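Long-range contacts in TRAP solute Binding Protein (Uncultured marine bacterium, PDB 5I7I), which binds aromatic acids such as 3-hydroxybenzoate and probably hands them to the membrane part of a TRAP transporter: residues V25-H30 against V84-W89; D78-G83 against L239-K244; T117-Q122 against L266-G271; D135-A140 against V257-A262. One frame throughout, in Å; residues are numbered along the deposited sequence.

Interaction 1: residues V25-H30 against V84-W89; sequences VVLKFH and VVDIVW
Asp86 and Lys28 open a parallel strand pairing in a sheet whose order, 2-1-3-5-4, is that of a type II periplasmic binding protein lobe. The backbone N-H of Lys28 points almost straight at Asp86 OD2 (2.8 Å, 175°), which accepts through its anti lone pair, so a carboxylate oxygen replaces a main-chain acceptor where the chain of 84-89 is still entering the strand. Asp86 CG stands anti to its own carbonyl carbon (chi1 -61°), which sets the carboxylate beside the backbone of Leu27 and Lys28. Water 1 donates a second hydrogen bond to OD2 and another to Val26 O. Lys28 O in turn takes two N-H groups, from Asp86 N at 2.9 Å and Ile87 N at 3.0 Å, and His30 N then reaches Ile87 O at 2.9 Å to continue the parallel pattern.

On the sheet face of Phe29 and Ile87, the phenyl edge receives two carbons in its plane: Ile87 CG2 lies 3.6 Å from Phe29 CD1, and Trp89 CB lies 3.8 Å from Phe29 CZ. Leu27 CD1 meets Ile87 CD1 on the same side. On the face of His30 and Val88, His30 CB rests against Val85 CG1. Helix 38-54 covers Phe29 and Ile87 with Val44 and Trp47, while helix 76-82 covers the His30 face and Gln79 OE1 hydrogen-bonds to His30 ND1. The pairing leads directly into the ligand pocket, since the Trp89 side chain touches 3-hydroxybenzoate. Between the strands, Val88 CA-H makes a weak contact of 3.2 Å with His30 O.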
loop_
_atom_site.group_PDB
_atom_site.type_symbol
_atom_site.label_atom_id
_atom_site.label_comp_id
_atom_site.label_asym_id
_atom_site.label_seq_id
_atom_site.Cartn_x
_atom_site.Cartn_y
_atom_site.Cartn_z
ATOM N N VAL A 25 -4.841 4.612 29.185
ATOM C CA VAL A 25 -5.670 4.024 28.143
ATOM C C VAL A 25 -4.822 3.032 27.367
ATOM O O VAL A 25 -3.730 3.371 26.893
ATOM C CB VAL A 25 -6.268 5.092 27.206
ATOM C CG1 VAL A 25 -5.184 5.935 26.591
ATOM C CG2 VAL A 25 -7.123 4.439 26.115
ATOM N N VAL A 26 -5.333 1.820 27.225
ATOM C CA VAL A 26 -4.709 0.788 26.417
ATOM C C VAL A 26 -5.410 0.747 25.071
ATOM O O VAL A 26 -6.643 0.663 25.002
ATOM C CB VAL A 26 -4.794 -0.574 27.126
ATOM C CG1 VAL A 26 -4.220 -1.674 26.224
ATOM C CG2 VAL A 26 -4.053 -0.520 28.450
ATOM N N LEU A 27 -4.630 0.792 24.001
ATOM C CA LEU A 27 -5.166 0.660 22.652
ATOM C C LEU A 27 -4.590 -0.582 21.993
ATOM O O LEU A 27 -3.368 -0.738 21.905
ATOM C CB LEU A 27 -4.816 1.876 21.798
ATOM C CG LEU A 27 -5.282 3.205 22.390
ATOM C CD1 LEU A 27 -4.758 4.368 21.545
ATOM C CD2 LEU A 27 -6.793 3.237 22.488
ATOM N N LYS A 28 -5.467 -1.447 21.501
ATOM C CA LYS A 28 -5.065 -2.681 20.837
ATOM C C LYS A 28 -4.834 -2.411 19.362
ATOM O O LYS A 28 -5.769 -2.043 18.641
ATOM C CB LYS A 28 -6.163 -3.732 20.979
ATOM C CG LYS A 28 -6.494 -4.120 22.407
ATOM C CD LYS A 28 -7.746 -4.987 22.481
ATOM C CE LYS A 28 -8.219 -5.148 23.899
ATOM N NZ LYS A 28 -9.584 -5.760 23.953
ATOM N N PHE A 29 -3.596 -2.591 18.913
ATOM C CA PHE A 29 -3.246 -2.465 17.511
ATOM C C PHE A 29 -3.143 -3.848 16.885
ATOM O O PHE A 29 -2.479 -4.734 17.432
ATOM C CB PHE A 29 -1.908 -1.747 17.344
ATOM C CG PHE A 29 -1.362 -1.820 15.946
ATOM C CD1 PHE A 29 -1.760 -0.915 14.963
ATOM C CD2 PHE A 29 -0.485 -2.833 15.586
ATOM C CE1 PHE A 29 -1.272 -1.027 13.684
ATOM C CE2 PHE A 29 -0.011 -2.935 14.299
ATOM C CZ PHE A 29 -0.406 -2.032 13.360
ATOM N N HIS A 30 -3.746 -4.009 15.712
ATOM C CA HIS A 30 -3.740 -5.288 15.015
ATOM C C HIS A 30 -3.297 -5.093 13.566
ATOM O O HIS A 30 -3.718 -4.140 12.909
ATOM C CB HIS A 30 -5.151 -5.900 15.061
ATOM C CG HIS A 30 -5.172 -7.378 14.867
ATOM N ND1 HIS A 30 -6.282 -8.048 14.414
ATOM C CD2 HIS A 30 -4.235 -8.328 15.106
ATOM C CE1 HIS A 30 -6.032 -9.343 14.376
ATOM N NE2 HIS A 30 -4.788 -9.539 14.779
ATOM N N VAL A 84 -13.573 -4.178 17.700
ATOM C CA VAL A 84 -12.912 -5.413 18.112
ATOM C C VAL A 84 -11.481 -5.118 18.522
ATOM O O VAL A 84 -10.951 -5.698 19.478
ATOM C CB VAL A 84 -12.984 -6.433 16.963
ATOM C CG1 VAL A 84 -12.239 -7.712 17.317
ATOM C CG2 VAL A 84 -14.432 -6.709 16.595
ATOM N N VAL A 85 -10.823 -4.239 17.773
ATOM C CA VAL A 85 -9.511 -3.708 18.095
ATOM C C VAL A 85 -9.627 -2.199 17.947
ATOM O O VAL A 85 -10.617 -1.682 17.443
ATOM C CB VAL A 85 -8.407 -4.269 17.170
ATOM C CG1 VAL A 85 -8.425 -5.795 17.218
ATOM C CG2 VAL A 85 -8.556 -3.764 15.728
ATOM N N ASP A 86 -8.588 -1.494 18.370
ATOM C CA ASP A 86 -8.621 -0.042 18.397
ATOM C C ASP A 86 -7.896 0.621 17.242
ATOM O O ASP A 86 -8.279 1.719 16.838
ATOM C CB ASP A 86 -8.001 0.435 19.707
ATOM C CG ASP A 86 -8.771 -0.065 20.892
ATOM O OD1 ASP A 86 -9.986 0.176 20.932
ATOM O OD2 ASP A 86 -8.177 -0.734 21.741
ATOM N N ILE A 87 -6.844 0.008 16.716
ATOM C CA ILE A 87 -6.032 0.579 15.640
ATOM C C ILE A 87 -5.618 -0.554 14.717
ATOM O O ILE A 87 -5.287 -1.652 15.179
ATOM C CB ILE A 87 -4.760 1.290 16.166
ATOM C CG1 ILE A 87 -5.096 2.302 17.264
ATOM C CG2 ILE A 87 -3.988 1.968 15.017
ATOM C CD1 ILE A 87 -3.862 2.868 17.939
ATOM N N VAL A 88 -5.616 -0.290 13.408
ATOM C CA VAL A 88 -5.071 -1.234 12.440
ATOM C C VAL A 88 -4.213 -0.507 11.425
ATOM O O VAL A 88 -4.375 0.684 11.163
ATOM C CB VAL A 88 -6.128 -2.083 11.716
ATOM C CG1 VAL A 88 -6.953 -2.852 12.736
ATOM C CG2 VAL A 88 -6.988 -1.221 10.831
ATOM N N TRP A 89 -3.285 -1.275 10.841
ATOM C CA TRP A 89 -2.592 -0.912 9.612
ATOM C C TRP A 89 -2.912 -1.994 8.601
ATOM O O TRP A 89 -2.758 -3.184 8.889
ATOM C CB TRP A 89 -1.086 -0.802 9.839
ATOM C CG TRP A 89 -0.309 -0.372 8.609
ATOM C CD1 TRP A 89 0.041 0.892 8.280
ATOM C CD2 TRP A 89 0.234 -1.217 7.591
ATOM N NE1 TRP A 89 0.749 0.902 7.107
ATOM C CE2 TRP A 89 0.884 -0.382 6.666
ATOM C CE3 TRP A 89 0.232 -2.591 7.368
ATOM C CZ2 TRP A 89 1.538 -0.879 5.543
ATOM C CZ3 TRP A 89 0.857 -3.080 6.243
ATOM C CH2 TRP A 89 1.501 -2.230 5.347
HETATM O O HOH W 1 -8.935 -1.281 24.164
#

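Interaction 2: residues D78-G83 against L239-K244; sequences DQVRDG and LFLMNK
Asn243 reaches across to the last turn of helix 76-82, and its side chain meets backbone along its whole length. CG is anti to the backbone N (chi1 175°), which carries the amide over to the helix. CB lies 3.3 Å from Val80 O, CG packs 3.9 Å from Gly83 CA, and ND2 donates a firm hydrogen bond of 2.8 Å to that same Val80 O. The oxygen sits nearly in the amide plane and the N-H points at it closely (165°). Arg81 O is also near ND2, but the angle is too poor for a bond. The other tip atom, OD1, accepts from Lys246 N, so the two ends of the amide are used in different directions and its rotation is fixed.

From within 78-83, Val80 O receives a weak bond from Gly83 N, and Gly83 leaves the helical conformation with positive phi. Val80 CG2 packs over the strand backbone, 3.5 Å from Asn243 N and 3.7 Å from Leu241 O, while the apolar contact is that of Val80 CG1 with Leu241 CB (4.2 Å). Water 2 adds a bridge, donating to Arg81 O and accepting from Lys244 N. On the far side of the helix, Arg81 grips the Asp82 carboxylate side-on, with NE to OD1 and NH2 to OD2. Asn243 is thus the N-cap of helix 244-249 and, through its amide nitrogen, also holds the C-terminal end of helix 76-82 against the sheet strand 237-243.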
loop_
_atom_site.group_PDB
_atom_site.type_symbol
_atom_site.label_atom_id
_atom_site.label_comp_id
_atom_site.label_asym_id
_atom_site.label_seq_id
_atom_site.Cartn_x
_atom_site.Cartn_y
_atom_site.Cartn_z
ATOM N N ASP A 78 -12.859 -4.356 9.329
ATOM C CA ASP A 78 -14.079 -4.615 10.087
ATOM C C ASP A 78 -13.802 -4.560 11.578
ATOM O O ASP A 78 -14.572 -3.967 12.340
ATOM C CB ASP A 78 -14.657 -5.983 9.725
ATOM C CG ASP A 78 -15.043 -6.087 8.272
ATOM O OD1 ASP A 78 -15.386 -5.049 7.666
ATOM O OD2 ASP A 78 -15.015 -7.220 7.743
ATOM N N GLN A 79 -12.696 -5.168 12.002
ATOM C CA GLN A 79 -12.331 -5.193 13.416
ATOM C C GLN A 79 -12.187 -3.782 13.975
ATOM O O GLN A 79 -12.694 -3.476 15.064
ATOM C CB GLN A 79 -11.041 -5.977 13.609
ATOM C CG GLN A 79 -11.184 -7.458 13.322
ATOM C CD GLN A 79 -9.883 -8.198 13.440
ATOM O OE1 GLN A 79 -8.818 -7.597 13.393
ATOM N NE2 GLN A 79 -9.954 -9.512 13.566
ATOM N N VAL A 80 -11.508 -2.902 13.239
ATOM C CA VAL A 80 -11.315 -1.545 13.740
ATOM C C VAL A 80 -12.613 -0.741 13.658
ATOM O O VAL A 80 -12.904 0.071 14.543
ATOM C CB VAL A 80 -10.115 -0.845 13.064
ATOM C CG1 VAL A 80 -10.453 -0.318 11.665
ATOM C CG2 VAL A 80 -9.644 0.284 13.940
ATOM N N ARG A 81 -13.411 -0.956 12.604
ATOM C CA ARG A 81 -14.680 -0.241 12.476
ATOM C C ARG A 81 -15.577 -0.554 13.661
ATOM O O ARG A 81 -16.186 0.345 14.251
ATOM C CB ARG A 81 -15.386 -0.654 11.182
ATOM C CG ARG A 81 -16.754 0.009 10.940
ATOM C CD ARG A 81 -17.551 -0.733 9.835
ATOM N NE ARG A 81 -17.762 -2.131 10.205
ATOM C CZ ARG A 81 -18.061 -3.115 9.358
ATOM N NH1 ARG A 81 -18.209 -2.873 8.065
ATOM N NH2 ARG A 81 -18.217 -4.351 9.813
ATOM N N ASP A 82 -15.643 -1.825 14.035
ATOM C CA ASP A 82 -16.583 -2.332 15.025
ATOM C C ASP A 82 -16.032 -2.317 16.439
ATOM O O ASP A 82 -16.775 -2.641 17.375
ATOM C CB ASP A 82 -16.996 -3.763 14.662
ATOM C CG ASP A 82 -17.755 -3.839 13.356
ATOM O OD1 ASP A 82 -18.342 -2.817 12.949
ATOM O OD2 ASP A 82 -17.753 -4.920 12.734
ATOM N N GLY A 83 -14.777 -1.945 16.622
ATOM C CA GLY A 83 -14.227 -1.848 17.958
ATOM C C GLY A 83 -13.679 -3.137 18.522
ATOM O O GLY A 83 -13.386 -3.195 19.724
ATOM N N LEU A 239 -3.974 1.908 4.885
ATOM C CA LEU A 239 -4.853 2.581 5.829
ATOM C C LEU A 239 -4.296 2.379 7.225
ATOM O O LEU A 239 -4.066 1.243 7.652
ATOM C CB LEU A 239 -6.257 1.983 5.790
ATOM C CG LEU A 239 -6.920 1.917 4.415
ATOM C CD1 LEU A 239 -8.272 1.223 4.508
ATOM C CD2 LEU A 239 -7.060 3.326 3.834
ATOM N N PHE A 240 -4.122 3.485 7.942
ATOM C CA PHE A 240 -3.735 3.479 9.353
ATOM C C PHE A 240 -4.899 4.152 10.066
ATOM O O PHE A 240 -5.099 5.363 9.931
ATOM C CB PHE A 240 -2.412 4.218 9.531
ATOM C CG PHE A 240 -1.802 4.119 10.927
ATOM C CD1 PHE A 240 -1.781 2.937 11.652
ATOM C CD2 PHE A 240 -1.171 5.245 11.468
ATOM C CE1 PHE A 240 -1.164 2.901 12.905
ATOM C CE2 PHE A 240 -0.584 5.209 12.693
ATOM C CZ PHE A 240 -0.588 4.051 13.418
ATOM N N LEU A 241 -5.722 3.345 10.738
ATOM C CA LEU A 241 -7.042 3.758 11.193
ATOM C C LEU A 241 -7.246 3.425 12.657
ATOM O O LEU A 241 -6.729 2.429 13.161
ATOM C CB LEU A 241 -8.125 2.987 10.426
ATOM C CG LEU A 241 -8.103 3.081 8.904
ATOM C CD1 LEU A 241 -9.219 2.219 8.359
ATOM C CD2 LEU A 241 -8.246 4.505 8.450
ATOM N N MET A 242 -8.034 4.263 13.329
ATOM C CA MET A 242 -8.424 4.045 14.710
ATOM C C MET A 242 -9.939 3.927 14.776
ATOM O O MET A 242 -10.676 4.545 13.994
ATOM C CB MET A 242 -7.958 5.229 15.558
ATOM C CG MET A 242 -8.248 5.106 17.047
ATOM S SD MET A 242 -7.471 6.411 17.991
ATOM C CE MET A 242 -5.838 5.777 18.263
ATOM N N ASN A 243 -10.411 3.146 15.739
ATOM C CA ASN A 243 -11.844 3.048 15.966
ATOM C C ASN A 243 -12.394 4.410 16.374
ATOM O O ASN A 243 -11.838 5.086 17.247
ATOM C CB ASN A 243 -12.109 2.021 17.057
ATOM C CG ASN A 243 -13.576 1.953 17.449
ATOM O OD1 ASN A 243 -13.985 2.501 18.464
ATOM N ND2 ASN A 243 -14.370 1.282 16.634
ATOM N N LYS A 244 -13.492 4.814 15.736
ATOM C CA LYS A 244 -14.027 6.152 15.952
ATOM C C LYS A 244 -14.500 6.334 17.387
ATOM O O LYS A 244 -14.165 7.329 18.031
ATOM C CB LYS A 244 -15.168 6.404 14.964
ATOM C CG LYS A 244 -15.602 7.853 14.826
ATOM C CD LYS A 244 -16.426 8.030 13.557
ATOM C CE LYS A 244 -16.506 9.481 13.133
ATOM N NZ LYS A 244 -17.317 9.599 11.890
HETATM O O HOH W 2 -14.941 3.049 13.857
#

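Interaction 3: residues T117-Q122 against L266-G271; sequences TSQALQ and LAKLAG
The short helical segments 117-122 and 266-271 run nearly antiparallel at 153°, with axes approaching to 7.9 Å, a close spacing permitted by small residues at the interface. Ser118 faces the bare backbone of Gly271: its OG lies 3.5 Å from Gly271 CA, and its CB lies 3.4 Å from Ala267 O. No hydrogen bond crosses here; Ser118 OG is instead bonded to Ala114 O, one turn back in its own helix, and to Cys143 N of strand 136-143. One turn further on, Ala267 CB presses on Gln122 CB at 3.5 Å. The Gln122 chain bends at chi2 (67°), which turns its amide away along the helix; there OE1 accepts from Val141 N and NE2 donates to Asp126 OD1.

At the more open margin, Gln119 and Lys268 lie side by side and point the same way. Gln119 CG and CD run 3.6 Å from Lys268 CB, while OE1 rests 3.4 Å from Lys268 CD. Both chains are extended beyond CG, so the contact continues along their length. The charged end of the lysine does not touch the amide directly; water 3 joins them, donating to Gln119 OE1 at 2.7 Å and accepting a longer bond from Lys268 NZ. Gln119 NE2 is held by Glu115 O. The pair of helices is packed into the body of the protein: Ser118 and Ala270 meet Phe142 of strand 136-143, Leu266 and Ala270 rest on Phe43 of helix 38-54, and helix 325-339 covers helix 114-126 at Gln119 and Ala120.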
loop_
_atom_site.group_PDB
_atom_site.type_symbol
_atom_site.label_atom_id
_atom_site.label_comp_id
_atom_site.label_asym_id
_atom_site.label_seq_id
_atom_site.Cartn_x
_atom_site.Cartn_y
_atom_site.Cartn_z
ATOM N N THR A 117 3.200 10.872 -3.102
ATOM C CA THR A 117 1.935 10.203 -3.356
ATOM C C THR A 117 1.158 10.008 -2.063
ATOM O O THR A 117 -0.075 10.034 -2.069
ATOM C CB THR A 117 2.187 8.885 -4.103
ATOM O OG1 THR A 117 3.046 9.119 -5.234
ATOM C CG2 THR A 117 0.884 8.331 -4.644
ATOM N N SER A 118 1.858 9.820 -0.946
ATOM C CA SER A 118 1.189 9.661 0.341
ATOM C C SER A 118 0.526 10.956 0.797
ATOM O O SER A 118 -0.588 10.922 1.330
ATOM C CB SER A 118 2.185 9.198 1.395
ATOM O OG SER A 118 2.611 7.882 1.149
ATOM N N GLN A 119 1.208 12.103 0.664
ATOM C CA GLN A 119 0.570 13.376 0.975
ATOM C C GLN A 119 -0.645 13.615 0.085
ATOM O O GLN A 119 -1.680 14.110 0.548
ATOM C CB GLN A 119 1.578 14.502 0.808
ATOM C CG GLN A 119 2.627 14.483 1.877
ATOM C CD GLN A 119 3.693 15.510 1.655
ATOM O OE1 GLN A 119 3.630 16.621 2.184
ATOM N NE2 GLN A 119 4.661 15.169 0.813
ATOM N N ALA A 120 -0.517 13.282 -1.198
ATOM C CA ALA A 120 -1.646 13.387 -2.109
ATOM C C ALA A 120 -2.820 12.551 -1.607
ATOM O O ALA A 120 -3.952 13.031 -1.558
ATOM C CB ALA A 120 -1.211 12.955 -3.509
ATOM N N LEU A 121 -2.562 11.293 -1.223
ATOM C CA LEU A 121 -3.617 10.428 -0.698
ATOM C C LEU A 121 -4.281 11.040 0.524
ATOM O O LEU A 121 -5.511 11.004 0.663
ATOM C CB LEU A 121 -3.045 9.065 -0.313
ATOM C CG LEU A 121 -3.066 8.041 -1.442
ATOM C CD1 LEU A 121 -2.073 6.928 -1.167
ATOM C CD2 LEU A 121 -4.480 7.483 -1.611
ATOM N N GLN A 122 -3.482 11.545 1.467
ATOM C CA GLN A 122 -4.078 12.095 2.681
ATOM C C GLN A 122 -4.957 13.310 2.379
ATOM O O GLN A 122 -6.068 13.432 2.908
ATOM C CB GLN A 122 -2.987 12.432 3.689
ATOM C CG GLN A 122 -3.552 12.972 4.999
ATOM C CD GLN A 122 -4.329 11.929 5.759
ATOM O OE1 GLN A 122 -3.883 10.789 5.880
ATOM N NE2 GLN A 122 -5.490 12.305 6.294
ATOM N N LEU A 266 1.714 13.094 9.327
ATOM C CA LEU A 266 2.014 11.671 9.450
ATOM C C LEU A 266 2.091 11.008 8.081
ATOM O O LEU A 266 2.955 10.167 7.843
ATOM C CB LEU A 266 1.000 10.965 10.351
ATOM C CG LEU A 266 1.241 9.472 10.521
ATOM C CD1 LEU A 266 2.595 9.205 11.186
ATOM C CD2 LEU A 266 0.124 8.829 11.343
ATOM N N ALA A 267 1.202 11.386 7.166
ATOM C CA ALA A 267 1.259 10.799 5.837
ATOM C C ALA A 267 2.569 11.140 5.147
ATOM O O ALA A 267 3.136 10.292 4.446
ATOM C CB ALA A 267 0.081 11.282 5.005
ATOM N N LYS A 268 3.050 12.382 5.314
ATOM C CA LYS A 268 4.319 12.786 4.715
ATOM C C LYS A 268 5.468 11.974 5.298
ATOM O O LYS A 268 6.299 11.435 4.554
ATOM C CB LYS A 268 4.535 14.286 4.929
ATOM C CG LYS A 268 5.876 14.791 4.444
ATOM C CD LYS A 268 5.983 16.294 4.607
ATOM C CE LYS A 268 7.237 16.819 3.938
ATOM N NZ LYS A 268 7.266 18.297 3.925
ATOM N N LEU A 269 5.517 11.868 6.630
ATOM C CA LEU A 269 6.543 11.080 7.294
ATOM C C LEU A 269 6.474 9.626 6.845
ATOM O O LEU A 269 7.494 9.007 6.536
ATOM C CB LEU A 269 6.332 11.182 8.807
ATOM C CG LEU A 269 7.247 10.337 9.685
ATOM C CD1 LEU A 269 8.709 10.632 9.393
ATOM C CD2 LEU A 269 6.947 10.581 11.156
ATOM N N ALA A 270 5.271 9.063 6.795
ATOM C CA ALA A 270 5.113 7.683 6.350
ATOM C C ALA A 270 5.637 7.499 4.936
ATOM O O ALA A 270 6.339 6.524 4.653
ATOM C CB ALA A 270 3.645 7.277 6.417
ATOM N N GLY A 271 5.291 8.415 4.023
ATOM C CA GLY A 271 5.778 8.283 2.664
ATOM C C GLY A 271 7.285 8.375 2.598
ATOM O O GLY A 271 7.929 7.618 1.871
HETATM O O HOH W 3 4.994 18.918 1.813
#

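Interaction 4: residues D135-A140 against V257-A262; sequences DYKVLA and VIDNNA
Lys137 begins the contact by sending its side chain to Asp259 in a short salt bridge, NZ to OD1 at 2.6 Å. The chain leaves with CG anti to the backbone N and turns at chi2 (62°), which brings the ammonium to the syn side of OD1, 23° out of the carboxylate plane. Tyr247 serves both partners: its ring forms a cation-pi contact with Lys137, and its OH hydrogen-bonds to Asp259 OD2. Each carboxylate oxygen therefore has a partner of its own, which probably steadies the ionised form of Asp259.

Val138 contributes mainly backbone, its O lying 4.3 Å from Ala262 CB. Leu139 carries the apolar part. Its CD2 meets Ile258 CG2 at 3.7 Å, the two side chains crossing obliquely, and touches Ala262 CB more loosely. Its carbonyl also takes part, since Leu139 O lies 3.4 Å from Ala262 CA and 3.5 Å from Ala262 CB. Leu139 and Ala140 together face Phe240 of strand 237-243 as a classic beta bulge, an irregularity at the point where the strand meets the loop after helix 252-259.

Within that loop Asn261 ND2 donates back to Val257 O (2.9 Å), nearly in its amide plane. A backbone bond between Leu139 and Gly263 joins the loop to strand 136-143 just beyond Ala262. Strand 136-143 is outermost in its sheet within the chain, bordered by strand 237-243. Helix 38-54 lies beside both segments: Trp47 packs on Leu139, Trp47 NE1 hydrogen-bonds to Asn261 O, and Lys50 NZ to Asn261 OD1.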
loop_
_atom_site.group_PDB
_atom_site.type_symbol
_atom_site.label_atom_id
_atom_site.label_comp_id
_atom_site.label_asym_id
_atom_site.label_seq_id
_atom_site.Cartn_x
_atom_site.Cartn_y
_atom_site.Cartn_z
ATOM N N ASP A 135 -16.468 6.150 8.562
ATOM C CA ASP A 135 -16.795 5.302 9.703
ATOM C C ASP A 135 -15.610 5.084 10.640
ATOM O O ASP A 135 -15.739 4.317 11.597
ATOM C CB ASP A 135 -17.340 3.937 9.258
ATOM C CG ASP A 135 -18.677 4.033 8.516
ATOM O OD1 ASP A 135 -19.390 5.045 8.671
ATOM O OD2 ASP A 135 -19.006 3.073 7.798
ATOM N N TYR A 136 -14.468 5.732 10.379
ATOM C CA TYR A 136 -13.225 5.533 11.111
ATOM C C TYR A 136 -12.664 6.874 11.562
ATOM O O TYR A 136 -12.990 7.933 11.018
ATOM C CB TYR A 136 -12.162 4.863 10.220
ATOM C CG TYR A 136 -12.636 3.625 9.494
ATOM C CD1 TYR A 136 -13.333 3.736 8.297
ATOM C CD2 TYR A 136 -12.446 2.350 10.025
ATOM C CE1 TYR A 136 -13.798 2.616 7.631
ATOM C CE2 TYR A 136 -12.900 1.216 9.359
ATOM C CZ TYR A 136 -13.583 1.361 8.166
ATOM O OH TYR A 136 -14.036 0.273 7.472
ATOM N N LYS A 137 -11.771 6.803 12.540
ATOM C CA LYS A 137 -10.837 7.887 12.811
ATOM C C LYS A 137 -9.607 7.628 11.952
ATOM O O LYS A 137 -8.888 6.636 12.153
ATOM C CB LYS A 137 -10.469 7.945 14.298
ATOM C CG LYS A 137 -9.298 8.867 14.619
ATOM C CD LYS A 137 -9.552 10.323 14.265
ATOM C CE LYS A 137 -8.299 11.146 14.575
ATOM N NZ LYS A 137 -8.514 12.605 14.333
ATOM N N VAL A 138 -9.356 8.519 11.010
ATOM C CA VAL A 138 -8.219 8.358 10.114
ATOM C C VAL A 138 -6.976 8.828 10.852
ATOM O O VAL A 138 -6.919 9.972 11.327
ATOM C CB VAL A 138 -8.409 9.153 8.819
ATOM C CG1 VAL A 138 -7.139 9.095 7.956
ATOM C CG2 VAL A 138 -9.610 8.634 8.037
ATOM N N LEU A 139 -5.981 7.949 10.975
ATOM C CA LEU A 139 -4.669 8.388 11.426
ATOM C C LEU A 139 -3.833 8.829 10.233
ATOM O O LEU A 139 -3.346 9.965 10.201
ATOM C CB LEU A 139 -3.970 7.310 12.261
ATOM C CG LEU A 139 -4.782 6.818 13.468
ATOM C CD1 LEU A 139 -4.054 5.668 14.123
ATOM C CD2 LEU A 139 -5.052 7.944 14.463
ATOM N N ALA A 140 -3.696 7.979 9.220
ATOM C CA ALA A 140 -3.101 8.429 7.969
ATOM C C ALA A 140 -3.461 7.443 6.889
ATOM O O ALA A 140 -3.649 6.254 7.156
ATOM C CB ALA A 140 -1.577 8.522 8.065
ATOM N N VAL A 257 -2.888 14.476 21.600
ATOM C CA VAL A 257 -1.708 13.653 21.328
ATOM C C VAL A 257 -1.913 12.836 20.055
ATOM O O VAL A 257 -1.030 12.764 19.182
ATOM C CB VAL A 257 -1.381 12.756 22.534
ATOM C CG1 VAL A 257 -0.269 11.768 22.159
ATOM C CG2 VAL A 257 -0.987 13.604 23.742
ATOM N N ILE A 258 -3.073 12.195 19.929
ATOM C CA ILE A 258 -3.343 11.408 18.735
ATOM C C ILE A 258 -3.286 12.298 17.497
ATOM O O ILE A 258 -2.645 11.958 16.495
ATOM C CB ILE A 258 -4.694 10.678 18.841
ATOM C CG1 ILE A 258 -4.697 9.658 19.994
ATOM C CG2 ILE A 258 -5.051 10.014 17.490
ATOM C CD1 ILE A 258 -3.656 8.542 19.870
ATOM N N ASP A 259 -3.920 13.471 17.562
ATOM C CA ASP A 259 -4.005 14.322 16.376
ATOM C C ASP A 259 -2.662 14.945 16.023
ATOM O O ASP A 259 -2.394 15.195 14.839
ATOM C CB ASP A 259 -5.113 15.347 16.568
ATOM C CG ASP A 259 -6.495 14.691 16.601
ATOM O OD1 ASP A 259 -6.674 13.693 15.877
ATOM O OD2 ASP A 259 -7.397 15.158 17.310
ATOM N N ASN A 260 -1.787 15.136 17.008
ATOM C CA ASN A 260 -0.414 15.557 16.758
ATOM C C ASN A 260 0.392 14.449 16.101
ATOM O O ASN A 260 1.510 14.697 15.628
ATOM C CB ASN A 260 0.237 15.982 18.078
ATOM C CG ASN A 260 1.593 16.673 17.896
ATOM O OD1 ASN A 260 2.597 16.270 18.494
ATOM N ND2 ASN A 260 1.614 17.730 17.106
ATOM N N ASN A 261 -0.151 13.254 16.065
ATOM C CA ASN A 261 0.458 12.088 15.451
ATOM C C ASN A 261 -0.460 11.494 14.403
ATOM O O ASN A 261 -0.601 10.278 14.286
ATOM C CB ASN A 261 0.815 11.081 16.535
ATOM C CG ASN A 261 1.970 11.556 17.364
ATOM O OD1 ASN A 261 3.108 11.444 16.936
ATOM N ND2 ASN A 261 1.689 12.152 18.523
ATOM N N ALA A 262 -1.127 12.366 13.651
ATOM C CA ALA A 262 -2.063 11.958 12.620
ATOM C C ALA A 262 -2.050 13.018 11.529
ATOM O O ALA A 262 -1.432 14.081 11.662
ATOM C CB ALA A 262 -3.476 11.760 13.189
#

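Overall arrangement
Interactions 1, 2 and 4 gather on one five-stranded sheet, in which strands 25-31, 87-91, 237-243 and 136-143 are successive neighbours. Centres of interactions 1 and 2 are about 8 Å apart, and those of 2 and 4 about 11 Å. Backbone bonds join them: Asp86 O probably accepts from Asn243 N, and Lys137 O from Met242 N. Interaction 3 joins two helices about 21 Å from interaction 1, centre to centre, yet meets the sheet through Leu266, which packs on Phe240 and Ala140. Along the chain interaction 1 closes before 3 and 4 open, 4 is nested inside 3, and 2 crosses the others. Late segments thus complete a lobe begun early, as in type II periplasmic binding proteins.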